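Heat shock protein 16 (Schizosaccharomyces pombe, PDB 3W1Z) forms a 16-subunit oligomer and probably acts as a small heat shock protein chaperone in the stress response, binding unfolded proteins. Local coordinates at residues 34-39 against 96-102; 48-54 against 122-128; 66-71 against 103-107; 109-115 against 127-132. One frame throughout, in Å; residues are numbered along the deposited sequence.

How the contacts relate
From the N terminus, 34-39 comes first, leading from helix 11-23 into strand 39-43, and contact 1 closes at 96-102 on strand 98-105. Contact 2 opens at 48-54 and closes at 122-128, crossing contact 1 and pairing the middle strands of the four-stranded sheet. Contact 3, from 66-71 to 103-107, lies wholly within the span of contact 2, crosses contact 1, and belongs to the three-stranded sheet. Contact 4 closes a short loop from 109-115 to 127-132, tying the segment before strand 116-120 to the end of strand 123-129; it crosses contact 2 and shares T127 and L128 with it. Y66, L71 and I104 pack on V50, V126 and L128, joining the two sheets.

Contact 1. Residues 34-39 against 96-102; sequences ELSPSI and RFGSFSR
L35 meets strand 98-105 with its backbone first: its N-H points almost straight at S99 O (3.2 Å, 169° at the hydrogen) and lies in the carbonyl plane, while L35 O takes a weak bond from S101 N at 3.4 Å. The forked end of L35 turns toward the start of the other segment, where CD2 rests on R96 O (3.4 Å) and CD1 lies near F97 O, passing G98, whose missing side chain would have crowded CD1. On the other side of this bridge the ring of P37 fits between two side chains, with its CD against F100 CB (4.0 Å) and its CG beside R102 CB (3.9 Å). R102 starts with CG anti to the backbone N (chi1 -177°) and bends at chi2, which carries the guanidinium back over 34-39; I39 CD1 lies 3.3 Å above one of its faces, toward the rim, and P37 O comes near its plane at the edge. What fixes the guanidinium lies farther out: R102 NH2 bonds to Y23 O, and NH1 forms a salt bridge with E94 of a second subunit. F100 reaches L54 beyond the strand. Through a single bridge, the segment leading into strand 39-43 is thus pinned to an outer strand, within this chain, of the other sheet of the alpha-crystallin beta-sandwich.

Contact 2. Residues 48-54 against 122-128; sequences VSVDVEL and GLLTVTL
V50 and V126 face each other as a hydrogen-bonded pair of an antiparallel sheet, as do V48 with L128 and V52 with L124, so that their side chains all rise on one face. This is the closely packed, buried face: V48 CG1 comes closest, to 3.6 Å from L128 CB, while V52 CB and L124 CB, 4.3 Å apart, are in ordinary van der Waals packing. It lies against strands 62-67 and 70-77, with V64, L71 and I73 beneath it. The other face, carrying S49, D51, E53, L123, T125 and T127, is more polar and in part exposed. Here D51 and T125 lie side by side, CG of one and OG1 of the other each next to its own backbone N (chi1 -66° and -63°), and T125 OG1 donates to D51 OD1 at 2.6 Å, nearly along the C-O axis. D51 OD2 is taken by R81 of a second subunit, and E53 forms a salt bridge with R95 of that second subunit. A valine in place of T125 would probably leave D51 OD1 without its hydroxyl donor, the carboxylate then held mainly through R81 of the second subunit. The acids hold partners across the subunit interface and are probably kept ionised by the arginines.

Contact 3. Residues 66-71 against 103-107; sequences YDSGKL and TITIP
Y66 sends its ring out opposite its own backbone N (chi1 180°), while I106 tucks CG1 between its N and carbonyl carbon (chi1 42°), and the two meet at about a right angle. I106 CD1 lies in the plane of the ring at its edge, 3.2 Å from Y66 OH and 3.6 Å from Y66 CE1. I106 CG1 also comes close to the backbone of G69, whose O takes a bond from I106 N (2.9 Å). Beyond it, L71 and I104 exchange two further backbone bonds as a hydrogen-bonded antiparallel pair, with L71 CB 4.2 Å from I104 CG1. On the opposite face K70 stretches out past T105, its CE 3.3 Å from T105 OG1, a hydroxyl bonded to N28. Y66 also packs on I110, I115 and L128, and an alanine here would probably open a gap among these side chains and leave the tip of I106 poorly held. Y66 pairs in antiparallel fashion with a strand of a fourth subunit, so that the sheet runs on across the interface. S68 and G69, both with positive phi, form a type I' turn from D67 to K70, closed by bonds in both directions. The arrangement is a tight two-residue beta hairpin whose second strand is flanked by strand 98-105 in the alpha-crystallin domain.

Contact 4. Residues 109-115 against 127-132; sequences KIDADRI and TLPKVE
I115 runs alongside L128, both side chains pointing the same way, with I115 CD1 3.7 Å from L128 CD2. I110 instead approaches L128 at a slant and lays CG2 on L128 CB (3.8 Å); its CG1 sits between its N and carbonyl carbon (chi1 57°), and its CD1 comes to 4.1 Å from L128 CD2. Y66 touches all three. Away from this cluster, P129 turns its ring toward R114, whose CB meets P129 CG at 3.6 Å. Backbone bonds frame the side chains: D111 N reaches P129 O at 3.1 Å, and V131 N bonds to K109 O at 3.0 Å. R114 bends back so that its NH1 meets D111 OD2 (3.2 Å, 172° at the hydrogen) within the guanidinium plane, in a salt bridge beside the short 3-10 turn at 112-114. K130 NZ makes a salt bridge with E43 and a hydrogen bond to G44 O. Apolar packing and two backbone bonds join the segments; the D111-R114 salt bridge within 109-115 sits on the outer side, where solvent probably weakens it.

Contact 1. Residues 34-39 against 96-102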
loop_
_atom_site.group_PDB
_atom_site.type_symbol
_atom_site.label_atom_id
_atom_site.label_comp_id
_atom_site.label_asym_id
_atom_site.label_seq_id
_atom_site.Cartn_x
_atom_site.Cartn_y
_atom_site.Cartn_z
ATOM N N GLU B 34 0.407 7.989 -27.037
ATOM C CA GLU B 34 -0.674 7.658 -27.961
ATOM C C GLU B 34 -2.011 7.417 -27.266
ATOM O O GLU B 34 -2.123 7.526 -26.044
ATOM C CB GLU B 34 -0.311 6.440 -28.810
ATOM C CG GLU B 34 0.689 6.722 -29.913
ATOM C CD GLU B 34 0.905 5.520 -30.806
ATOM O OE1 GLU B 34 0.351 4.447 -30.490
ATOM O OE2 GLU B 34 1.619 5.645 -31.822
ATOM N N LEU B 35 -3.017 7.084 -28.067
ATOM C CA LEU B 35 -4.368 6.841 -27.579
ATOM C C LEU B 35 -4.604 5.341 -27.452
ATOM O O LEU B 35 -4.160 4.565 -28.297
ATOM C CB LEU B 35 -5.399 7.444 -28.542
ATOM C CG LEU B 35 -5.658 8.956 -28.585
ATOM C CD1 LEU B 35 -4.404 9.766 -28.890
ATOM C CD2 LEU B 35 -6.740 9.264 -29.611
ATOM N N SER B 36 -5.297 4.930 -26.394
ATOM C CA SER B 36 -5.598 3.517 -26.195
ATOM C C SER B 36 -7.096 3.245 -26.299
ATOM O O SER B 36 -7.859 3.598 -25.401
ATOM C CB SER B 36 -5.066 3.040 -24.842
ATOM O OG SER B 36 -5.302 1.655 -24.660
ATOM N N PRO B 37 -7.518 2.608 -27.402
ATOM C CA PRO B 37 -8.927 2.283 -27.656
ATOM C C PRO B 37 -9.518 1.316 -26.632
ATOM O O PRO B 37 -8.820 0.428 -26.141
ATOM C CB PRO B 37 -8.892 1.637 -29.048
ATOM C CG PRO B 37 -7.472 1.215 -29.252
ATOM C CD PRO B 37 -6.652 2.231 -28.531
ATOM N N SER B 38 -10.798 1.496 -26.316
ATOM C CA SER B 38 -11.493 0.633 -25.365
ATOM C C SER B 38 -11.812 -0.721 -25.986
ATOM O O SER B 38 -12.275 -0.796 -27.124
ATOM C CB SER B 38 -12.781 1.297 -24.876
ATOM O OG SER B 38 -12.497 2.440 -24.089
ATOM N N ILE B 39 -11.566 -1.790 -25.236
ATOM C CA ILE B 39 -11.780 -3.136 -25.756
ATOM C C ILE B 39 -12.577 -4.051 -24.828
ATOM O O ILE B 39 -12.558 -3.900 -23.606
ATOM C CB ILE B 39 -10.447 -3.843 -26.104
ATOM C CG1 ILE B 39 -9.648 -4.144 -24.834
ATOM C CG2 ILE B 39 -9.627 -3.011 -27.082
ATOM C CD1 ILE B 39 -8.410 -4.973 -25.080
ATOM N N ARG B 96 -10.816 12.922 -28.865
ATOM C CA ARG B 96 -9.364 12.829 -28.808
ATOM C C ARG B 96 -8.826 12.271 -30.118
ATOM O O ARG B 96 -9.304 11.249 -30.608
ATOM C CB ARG B 96 -8.927 11.948 -27.634
ATOM C CG ARG B 96 -9.423 12.438 -26.284
ATOM C CD ARG B 96 -8.820 13.790 -25.927
ATOM N NE ARG B 96 -9.488 14.402 -24.782
ATOM C CZ ARG B 96 -10.371 15.393 -24.872
ATOM N NH1 ARG B 96 -10.688 15.897 -26.056
ATOM N NH2 ARG B 96 -10.931 15.886 -23.776
ATOM N N PHE B 97 -7.832 12.948 -30.685
ATOM C CA PHE B 97 -7.285 12.556 -31.979
ATOM C C PHE B 97 -5.794 12.248 -31.916
ATOM O O PHE B 97 -5.075 12.756 -31.055
ATOM C CB PHE B 97 -7.549 13.645 -33.020
ATOM C CG PHE B 97 -9.003 13.940 -33.233
ATOM C CD1 PHE B 97 -9.777 13.119 -34.037
ATOM C CD2 PHE B 97 -9.598 15.035 -32.631
ATOM C CE1 PHE B 97 -11.116 13.386 -34.238
ATOM C CE2 PHE B 97 -10.939 15.309 -32.829
ATOM C CZ PHE B 97 -11.698 14.482 -33.633
ATOM N N GLY B 98 -5.338 11.406 -32.837
ATOM C CA GLY B 98 -3.935 11.051 -32.917
ATOM C C GLY B 98 -3.756 9.628 -33.403
ATOM O O GLY B 98 -4.681 9.024 -33.946
ATOM N N SER B 99 -2.557 9.092 -33.207
ATOM C CA SER B 99 -2.285 7.701 -33.532
ATOM C C SER B 99 -2.650 6.822 -32.343
ATOM O O SER B 99 -2.441 7.207 -31.193
ATOM C CB SER B 99 -0.811 7.517 -33.891
ATOM O OG SER B 99 0.027 8.014 -32.862
ATOM N N PHE B 100 -3.203 5.648 -32.621
ATOM C CA PHE B 100 -3.545 4.710 -31.560
ATOM C C PHE B 100 -2.823 3.380 -31.735
ATOM O O PHE B 100 -2.609 2.921 -32.857
ATOM C CB PHE B 100 -5.062 4.490 -31.487
ATOM C CG PHE B 100 -5.644 3.802 -32.693
ATOM C CD1 PHE B 100 -6.134 4.539 -33.758
ATOM C CD2 PHE B 100 -5.718 2.417 -32.755
ATOM C CE1 PHE B 100 -6.678 3.911 -34.865
ATOM C CE2 PHE B 100 -6.255 1.784 -33.859
ATOM C CZ PHE B 100 -6.736 2.530 -34.915
ATOM N N SER B 101 -2.435 2.776 -30.618
ATOM C CA SER B 101 -1.910 1.419 -30.628
ATOM C C SER B 101 -2.361 0.682 -29.374
ATOM O O SER B 101 -2.293 1.217 -28.267
ATOM C CB SER B 101 -0.383 1.424 -30.724
ATOM O OG SER B 101 0.110 0.151 -31.105
ATOM N N ARG B 102 -2.829 -0.547 -29.555
ATOM C CA ARG B 102 -3.258 -1.380 -28.444
ATOM C C ARG B 102 -2.709 -2.788 -28.625
ATOM O O ARG B 102 -3.009 -3.460 -29.613
ATOM C CB ARG B 102 -4.785 -1.416 -28.352
ATOM C CG ARG B 102 -5.328 -2.200 -27.162
ATOM C CD ARG B 102 -4.997 -1.518 -25.842
ATOM N NE ARG B 102 -5.474 -2.283 -24.693
ATOM C CZ ARG B 102 -6.609 -2.038 -24.046
ATOM N NH1 ARG B 102 -7.392 -1.039 -24.428
ATOM N NH2 ARG B 102 -6.959 -2.789 -23.011
#

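Contact 2. Residues 48-54 against 122-128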
loop_
_atom_site.group_PDB
_atom_site.type_symbol
_atom_site.label_atom_id
_atom_site.label_comp_id
_atom_site.label_asym_id
_atom_site.label_seq_id
_atom_site.Cartn_x
_atom_site.Cartn_y
_atom_site.Cartn_z
ATOM N N VAL B 48 -11.759 -16.905 -29.412
ATOM C CA VAL B 48 -11.644 -15.711 -28.581
ATOM C C VAL B 48 -11.840 -14.459 -29.434
ATOM O O VAL B 48 -11.166 -14.270 -30.449
ATOM C CB VAL B 48 -10.304 -15.644 -27.802
ATOM C CG1 VAL B 48 -9.125 -15.936 -28.711
ATOM C CG2 VAL B 48 -10.143 -14.288 -27.128
ATOM N N SER B 49 -12.782 -13.617 -29.022
ATOM C CA SER B 49 -13.129 -12.423 -29.781
ATOM C C SER B 49 -12.715 -11.147 -29.057
ATOM O O SER B 49 -12.894 -11.019 -27.844
ATOM C CB SER B 49 -14.631 -12.397 -30.068
ATOM O OG SER B 49 -15.380 -12.435 -28.866
ATOM N N VAL B 50 -12.158 -10.207 -29.814
ATOM C CA VAL B 50 -11.772 -8.910 -29.277
ATOM C C VAL B 50 -12.528 -7.795 -29.991
ATOM O O VAL B 50 -12.444 -7.658 -31.212
ATOM C CB VAL B 50 -10.260 -8.661 -29.420
ATOM C CG1 VAL B 50 -9.895 -7.288 -28.878
ATOM C CG2 VAL B 50 -9.474 -9.747 -28.702
ATOM N N ASP B 51 -13.272 -7.006 -29.223
ATOM C CA ASP B 51 -14.040 -5.895 -29.770
ATOM C C ASP B 51 -13.398 -4.563 -29.404
ATOM O O ASP B 51 -13.333 -4.197 -28.234
ATOM C CB ASP B 51 -15.482 -5.947 -29.267
ATOM C CG ASP B 51 -16.233 -7.159 -29.781
ATOM O OD1 ASP B 51 -16.246 -7.374 -31.012
ATOM O OD2 ASP B 51 -16.801 -7.903 -28.954
ATOM N N VAL B 52 -12.930 -3.847 -30.422
ATOM C CA VAL B 52 -12.202 -2.599 -30.238
ATOM C C VAL B 52 -13.010 -1.428 -30.789
ATOM O O VAL B 52 -13.495 -1.480 -31.917
ATOM C CB VAL B 52 -10.848 -2.651 -30.970
ATOM C CG1 VAL B 52 -9.985 -1.460 -30.588
ATOM C CG2 VAL B 52 -10.130 -3.956 -30.661
ATOM N N GLU B 53 -13.142 -0.367 -30.001
ATOM C CA GLU B 53 -13.937 0.783 -30.419
ATOM C C GLU B 53 -13.094 1.803 -31.177
ATOM O O GLU B 53 -12.172 2.401 -30.621
ATOM C CB GLU B 53 -14.608 1.443 -29.214
ATOM C CG GLU B 53 -15.677 0.586 -28.558
ATOM C CD GLU B 53 -16.356 1.287 -27.398
ATOM O OE1 GLU B 53 -15.815 2.303 -26.914
ATOM O OE2 GLU B 53 -17.435 0.822 -26.972
ATOM N N LEU B 54 -13.421 1.995 -32.451
ATOM C CA LEU B 54 -12.693 2.933 -33.299
ATOM C C LEU B 54 -13.635 3.841 -34.092
ATOM O O LEU B 54 -13.680 3.765 -35.320
ATOM C CB LEU B 54 -11.784 2.168 -34.266
ATOM C CG LEU B 54 -10.695 1.284 -33.656
ATOM C CD1 LEU B 54 -9.974 0.492 -34.737
ATOM C CD2 LEU B 54 -9.712 2.125 -32.860
ATOM N N GLY B 122 -17.561 1.502 -36.700
ATOM C CA GLY B 122 -16.572 1.965 -35.745
ATOM C C GLY B 122 -16.121 0.898 -34.767
ATOM O O GLY B 122 -15.321 1.168 -33.873
ATOM N N LEU B 123 -16.634 -0.318 -34.929
ATOM C CA LEU B 123 -16.216 -1.427 -34.081
ATOM C C LEU B 123 -15.426 -2.458 -34.880
ATOM O O LEU B 123 -15.896 -2.973 -35.897
ATOM C CB LEU B 123 -17.418 -2.089 -33.403
ATOM C CG LEU B 123 -17.081 -3.167 -32.366
ATOM C CD1 LEU B 123 -16.409 -2.560 -31.142
ATOM C CD2 LEU B 123 -18.322 -3.950 -31.966
ATOM N N LEU B 124 -14.218 -2.744 -34.410
ATOM C CA LEU B 124 -13.364 -3.749 -35.022
ATOM C C LEU B 124 -13.387 -5.029 -34.201
ATOM O O LEU B 124 -12.985 -5.037 -33.040
ATOM C CB LEU B 124 -11.929 -3.239 -35.119
ATOM C CG LEU B 124 -10.902 -4.302 -35.510
ATOM C CD1 LEU B 124 -10.919 -4.548 -37.012
ATOM C CD2 LEU B 124 -9.517 -3.907 -35.035
ATOM N N THR B 125 -13.854 -6.112 -34.806
ATOM C CA THR B 125 -13.897 -7.400 -34.129
ATOM C C THR B 125 -12.857 -8.356 -34.696
ATOM O O THR B 125 -12.918 -8.739 -35.865
ATOM C CB THR B 125 -15.289 -8.048 -34.228
ATOM O OG1 THR B 125 -16.253 -7.217 -33.570
ATOM C CG2 THR B 125 -15.282 -9.422 -33.573
ATOM N N VAL B 126 -11.894 -8.730 -33.860
ATOM C CA VAL B 126 -10.900 -9.725 -34.238
ATOM C C VAL B 126 -11.312 -11.076 -33.666
ATOM O O VAL B 126 -11.768 -11.161 -32.526
ATOM C CB VAL B 126 -9.496 -9.350 -33.726
ATOM C CG1 VAL B 126 -8.459 -10.348 -34.224
ATOM C CG2 VAL B 126 -9.131 -7.941 -34.164
ATOM N N THR B 127 -11.162 -12.126 -34.464
ATOM C CA THR B 127 -11.533 -13.468 -34.034
ATOM C C THR B 127 -10.359 -14.435 -34.139
ATOM O O THR B 127 -9.867 -14.714 -35.233
ATOM C CB THR B 127 -12.718 -14.013 -34.850
ATOM O OG1 THR B 127 -12.660 -13.486 -36.182
ATOM C CG2 THR B 127 -14.035 -13.601 -34.213
ATOM N N LEU B 128 -9.917 -14.944 -32.994
ATOM C CA LEU B 128 -8.806 -15.886 -32.958
ATOM C C LEU B 128 -9.296 -17.263 -32.519
ATOM O O LEU B 128 -9.676 -17.454 -31.365
ATOM C CB LEU B 128 -7.701 -15.392 -32.017
ATOM C CG LEU B 128 -7.157 -13.972 -32.218
ATOM C CD1 LEU B 128 -7.962 -12.949 -31.424
ATOM C CD2 LEU B 128 -5.685 -13.900 -31.844
#

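Contact 3. Residues 66-71 against 103-107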
loop_
_atom_site.group_PDB
_atom_site.type_symbol
_atom_site.label_atom_id
_atom_site.label_comp_id
_atom_site.label_asym_id
_atom_site.label_seq_id
_atom_site.Cartn_x
_atom_site.Cartn_y
_atom_site.Cartn_z
ATOM N N TYR B 66 -0.562 -10.012 -35.698
ATOM C CA TYR B 66 -0.361 -10.979 -34.629
ATOM C C TYR B 66 1.064 -11.523 -34.673
ATOM O O TYR B 66 1.514 -12.019 -35.709
ATOM C CB TYR B 66 -1.370 -12.122 -34.771
ATOM C CG TYR B 66 -1.251 -13.198 -33.718
ATOM C CD1 TYR B 66 -2.040 -13.171 -32.575
ATOM C CD2 TYR B 66 -0.351 -14.247 -33.868
ATOM C CE1 TYR B 66 -1.932 -14.155 -31.614
ATOM C CE2 TYR B 66 -0.234 -15.229 -32.914
ATOM C CZ TYR B 66 -1.024 -15.180 -31.789
ATOM O OH TYR B 66 -0.904 -16.170 -30.842
ATOM N N ASP B 67 1.779 -11.407 -33.558
ATOM C CA ASP B 67 3.114 -11.980 -33.460
ATOM C C ASP B 67 3.326 -12.685 -32.120
ATOM O O ASP B 67 3.256 -12.049 -31.063
ATOM C CB ASP B 67 4.177 -10.897 -33.653
ATOM C CG ASP B 67 5.580 -11.467 -33.754
ATOM O OD1 ASP B 67 5.716 -12.677 -34.026
ATOM O OD2 ASP B 67 6.546 -10.700 -33.574
ATOM N N SER B 68 3.585 -13.992 -32.184
ATOM C CA SER B 68 3.931 -14.814 -31.019
ATOM C C SER B 68 3.092 -14.541 -29.771
ATOM O O SER B 68 3.617 -14.106 -28.747
ATOM C CB SER B 68 5.417 -14.665 -30.685
ATOM O OG SER B 68 5.730 -13.327 -30.336
ATOM N N GLY B 69 1.798 -14.819 -29.852
ATOM C CA GLY B 69 0.916 -14.676 -28.709
ATOM C C GLY B 69 0.506 -13.257 -28.356
ATOM O O GLY B 69 -0.144 -13.038 -27.334
ATOM N N LYS B 70 0.877 -12.286 -29.185
ATOM C CA LYS B 70 0.506 -10.896 -28.921
ATOM C C LYS B 70 -0.217 -10.237 -30.094
ATOM O O LYS B 70 0.335 -10.104 -31.186
ATOM C CB LYS B 70 1.727 -10.068 -28.508
ATOM C CG LYS B 70 2.337 -10.497 -27.182
ATOM C CD LYS B 70 3.322 -9.466 -26.652
ATOM C CE LYS B 70 3.929 -9.918 -25.332
ATOM N NZ LYS B 70 4.771 -8.863 -24.706
ATOM N N LEU B 71 -1.458 -9.824 -29.854
ATOM C CA LEU B 71 -2.265 -9.163 -30.872
ATOM C C LEU B 71 -2.149 -7.647 -30.760
ATOM O O LEU B 71 -2.304 -7.080 -29.675
ATOM C CB LEU B 71 -3.731 -9.583 -30.746
ATOM C CG LEU B 71 -4.685 -9.052 -31.817
ATOM C CD1 LEU B 71 -4.371 -9.673 -33.171
ATOM C CD2 LEU B 71 -6.135 -9.305 -31.425
ATOM N N THR B 103 -1.899 -3.226 -27.670
ATOM C CA THR B 103 -1.341 -4.568 -27.709
ATOM C C THR B 103 -1.850 -5.378 -26.528
ATOM O O THR B 103 -1.774 -4.937 -25.383
ATOM C CB THR B 103 0.198 -4.547 -27.667
ATOM O OG1 THR B 103 0.698 -3.675 -28.688
ATOM C CG2 THR B 103 0.753 -5.946 -27.883
ATOM N N ILE B 104 -2.390 -6.558 -26.808
ATOM C CA ILE B 104 -2.770 -7.474 -25.742
ATOM C C ILE B 104 -2.111 -8.832 -25.941
ATOM O O ILE B 104 -2.025 -9.337 -27.060
ATOM C CB ILE B 104 -4.303 -7.644 -25.625
ATOM C CG1 ILE B 104 -4.901 -8.144 -26.943
ATOM C CG2 ILE B 104 -4.956 -6.336 -25.202
ATOM C CD1 ILE B 104 -6.382 -8.459 -26.857
ATOM N N THR B 105 -1.624 -9.411 -24.852
ATOM C CA THR B 105 -1.069 -10.753 -24.901
ATOM C C THR B 105 -2.212 -11.738 -24.725
ATOM O O THR B 105 -2.881 -11.736 -23.699
ATOM C CB THR B 105 -0.037 -10.974 -23.782
ATOM O OG1 THR B 105 1.006 -9.997 -23.886
ATOM C CG2 THR B 105 0.564 -12.366 -23.880
ATOM N N ILE B 106 -2.451 -12.577 -25.725
ATOM C CA ILE B 106 -3.542 -13.537 -25.627
ATOM C C ILE B 106 -3.100 -14.820 -24.920
ATOM O O ILE B 106 -2.126 -15.456 -25.321
ATOM C CB ILE B 106 -4.188 -13.831 -27.000
ATOM C CG1 ILE B 106 -3.121 -13.972 -28.085
ATOM C CG2 ILE B 106 -5.155 -12.719 -27.375
ATOM C CD1 ILE B 106 -2.723 -15.400 -28.369
ATOM N N PRO B 107 -3.806 -15.183 -23.839
ATOM C CA PRO B 107 -3.451 -16.337 -23.012
ATOM C C PRO B 107 -4.100 -17.621 -23.507
ATOM O O PRO B 107 -4.754 -18.317 -22.730
ATOM C CB PRO B 107 -4.024 -15.965 -21.636
ATOM C CG PRO B 107 -4.902 -14.727 -21.862
ATOM C CD PRO B 107 -5.019 -14.522 -23.338
#

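Contact 4. Residues 109-115 against 127-132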
loop_
_atom_site.group_PDB
_atom_site.type_symbol
_atom_site.label_atom_id
_atom_site.label_comp_id
_atom_site.label_asym_id
_atom_site.label_seq_id
_atom_site.Cartn_x
_atom_site.Cartn_y
_atom_site.Cartn_z
ATOM N N LYS B 109 -3.760 -20.812 -26.983
ATOM C CA LYS B 109 -3.147 -21.282 -28.215
ATOM C C LYS B 109 -4.132 -21.141 -29.363
ATOM O O LYS B 109 -5.218 -21.718 -29.338
ATOM C CB LYS B 109 -2.690 -22.732 -28.070
ATOM C CG LYS B 109 -1.406 -22.890 -27.275
ATOM C CD LYS B 109 -1.257 -24.301 -26.739
ATOM C CE LYS B 109 -2.212 -24.556 -25.588
ATOM N NZ LYS B 109 -1.885 -23.704 -24.411
ATOM N N ILE B 110 -3.750 -20.360 -30.366
ATOM C CA ILE B 110 -4.628 -20.085 -31.490
ATOM C C ILE B 110 -3.969 -20.451 -32.812
ATOM O O ILE B 110 -2.750 -20.595 -32.889
ATOM C CB ILE B 110 -5.053 -18.599 -31.518
ATOM C CG1 ILE B 110 -3.826 -17.686 -31.578
ATOM C CG2 ILE B 110 -5.898 -18.261 -30.301
ATOM C CD1 ILE B 110 -3.514 -17.165 -32.963
ATOM N N ASP B 111 -4.780 -20.594 -33.854
ATOM C CA ASP B 111 -4.247 -20.804 -35.189
ATOM C C ASP B 111 -4.104 -19.433 -35.830
ATOM O O ASP B 111 -5.096 -18.770 -36.132
ATOM C CB ASP B 111 -5.186 -21.685 -36.015
ATOM C CG ASP B 111 -4.522 -22.240 -37.262
ATOM O OD1 ASP B 111 -3.574 -21.609 -37.774
ATOM O OD2 ASP B 111 -4.951 -23.312 -37.734
ATOM N N ALA B 112 -2.859 -19.015 -36.034
ATOM C CA ALA B 112 -2.561 -17.663 -36.491
ATOM C C ALA B 112 -3.111 -17.384 -37.883
ATOM O O ALA B 112 -3.622 -16.299 -38.152
ATOM C CB ALA B 112 -1.059 -17.412 -36.452
ATOM N N ASP B 113 -3.008 -18.372 -38.763
ATOM C CA ASP B 113 -3.419 -18.195 -40.151
ATOM C C ASP B 113 -4.938 -18.194 -40.318
ATOM O O ASP B 113 -5.450 -17.854 -41.385
ATOM C CB ASP B 113 -2.771 -19.258 -41.038
ATOM C CG ASP B 113 -1.254 -19.180 -41.024
ATOM O OD1 ASP B 113 -0.682 -18.550 -41.938
ATOM O OD2 ASP B 113 -0.637 -19.739 -40.093
ATOM N N ARG B 114 -5.656 -18.583 -39.269
ATOM C CA ARG B 114 -7.116 -18.515 -39.280
ATOM C C ARG B 114 -7.675 -17.258 -38.608
ATOM O O ARG B 114 -8.889 -17.106 -38.482
ATOM C CB ARG B 114 -7.742 -19.778 -38.679
ATOM C CG ARG B 114 -7.962 -20.901 -39.686
ATOM C CD ARG B 114 -6.691 -21.699 -39.917
ATOM N NE ARG B 114 -6.382 -21.862 -41.334
ATOM C CZ ARG B 114 -5.374 -22.593 -41.796
ATOM N NH1 ARG B 114 -4.579 -23.237 -40.952
ATOM N NH2 ARG B 114 -5.161 -22.686 -43.102
ATOM N N ILE B 115 -6.791 -16.369 -38.167
ATOM C CA ILE B 115 -7.217 -15.099 -37.587
ATOM C C ILE B 115 -7.860 -14.212 -38.646
ATOM O O ILE B 115 -7.278 -13.971 -39.707
ATOM C CB ILE B 115 -6.039 -14.330 -36.952
ATOM C CG1 ILE B 115 -5.433 -15.120 -35.795
ATOM C CG2 ILE B 115 -6.491 -12.966 -36.460
ATOM C CD1 ILE B 115 -4.235 -14.437 -35.174
ATOM N N THR B 127 -11.162 -12.126 -34.464
ATOM C CA THR B 127 -11.533 -13.468 -34.034
ATOM C C THR B 127 -10.359 -14.435 -34.139
ATOM O O THR B 127 -9.867 -14.714 -35.233
ATOM C CB THR B 127 -12.718 -14.013 -34.850
ATOM O OG1 THR B 127 -12.660 -13.486 -36.182
ATOM C CG2 THR B 127 -14.035 -13.601 -34.213
ATOM N N LEU B 128 -9.917 -14.944 -32.994
ATOM C CA LEU B 128 -8.806 -15.886 -32.958
ATOM C C LEU B 128 -9.296 -17.263 -32.519
ATOM O O LEU B 128 -9.676 -17.454 -31.365
ATOM C CB LEU B 128 -7.701 -15.392 -32.017
ATOM C CG LEU B 128 -7.157 -13.972 -32.218
ATOM C CD1 LEU B 128 -7.962 -12.949 -31.424
ATOM C CD2 LEU B 128 -5.685 -13.900 -31.844
ATOM N N PRO B 129 -9.305 -18.228 -33.450
ATOM C CA PRO B 129 -9.763 -19.583 -33.131
ATOM C C PRO B 129 -8.759 -20.309 -32.246
ATOM O O PRO B 129 -7.570 -20.289 -32.552
ATOM C CB PRO B 129 -9.846 -20.265 -34.505
ATOM C CG PRO B 129 -9.394 -19.234 -35.522
ATOM C CD PRO B 129 -8.683 -18.160 -34.779
ATOM N N LYS B 130 -9.225 -20.957 -31.185
ATOM C CA LYS B 130 -8.326 -21.702 -30.312
ATOM C C LYS B 130 -8.238 -23.163 -30.722
ATOM O O LYS B 130 -9.244 -23.792 -31.048
ATOM C CB LYS B 130 -8.769 -21.616 -28.849
ATOM C CG LYS B 130 -8.717 -20.226 -28.246
ATOM C CD LYS B 130 -9.192 -20.255 -26.803
ATOM C CE LYS B 130 -10.542 -20.941 -26.692
ATOM N NZ LYS B 130 -11.075 -20.920 -25.303
ATOM N N VAL B 131 -7.021 -23.694 -30.709
ATOM C CA VAL B 131 -6.807 -25.117 -30.916
ATOM C C VAL B 131 -6.264 -25.729 -29.626
ATOM O O VAL B 131 -5.425 -25.131 -28.953
ATOM C CB VAL B 131 -5.857 -25.387 -32.105
ATOM C CG1 VAL B 131 -6.472 -24.871 -33.396
ATOM C CG2 VAL B 131 -4.498 -24.743 -31.872
ATOM N N GLU B 132 -6.771 -26.903 -29.264
ATOM C CA GLU B 132 -6.333 -27.572 -28.043
ATOM C C GLU B 132 -4.852 -27.921 -28.093
ATOM O O GLU B 132 -4.075 -27.494 -27.236
ATOM C CB GLU B 132 -7.166 -28.829 -27.779
ATOM C CG GLU B 132 -6.492 -29.851 -26.876
ATOM C CD GLU B 132 -5.870 -30.993 -27.657
ATOM O OE1 GLU B 132 -6.477 -31.422 -28.662
ATOM O OE2 GLU B 132 -4.771 -31.449 -27.276
#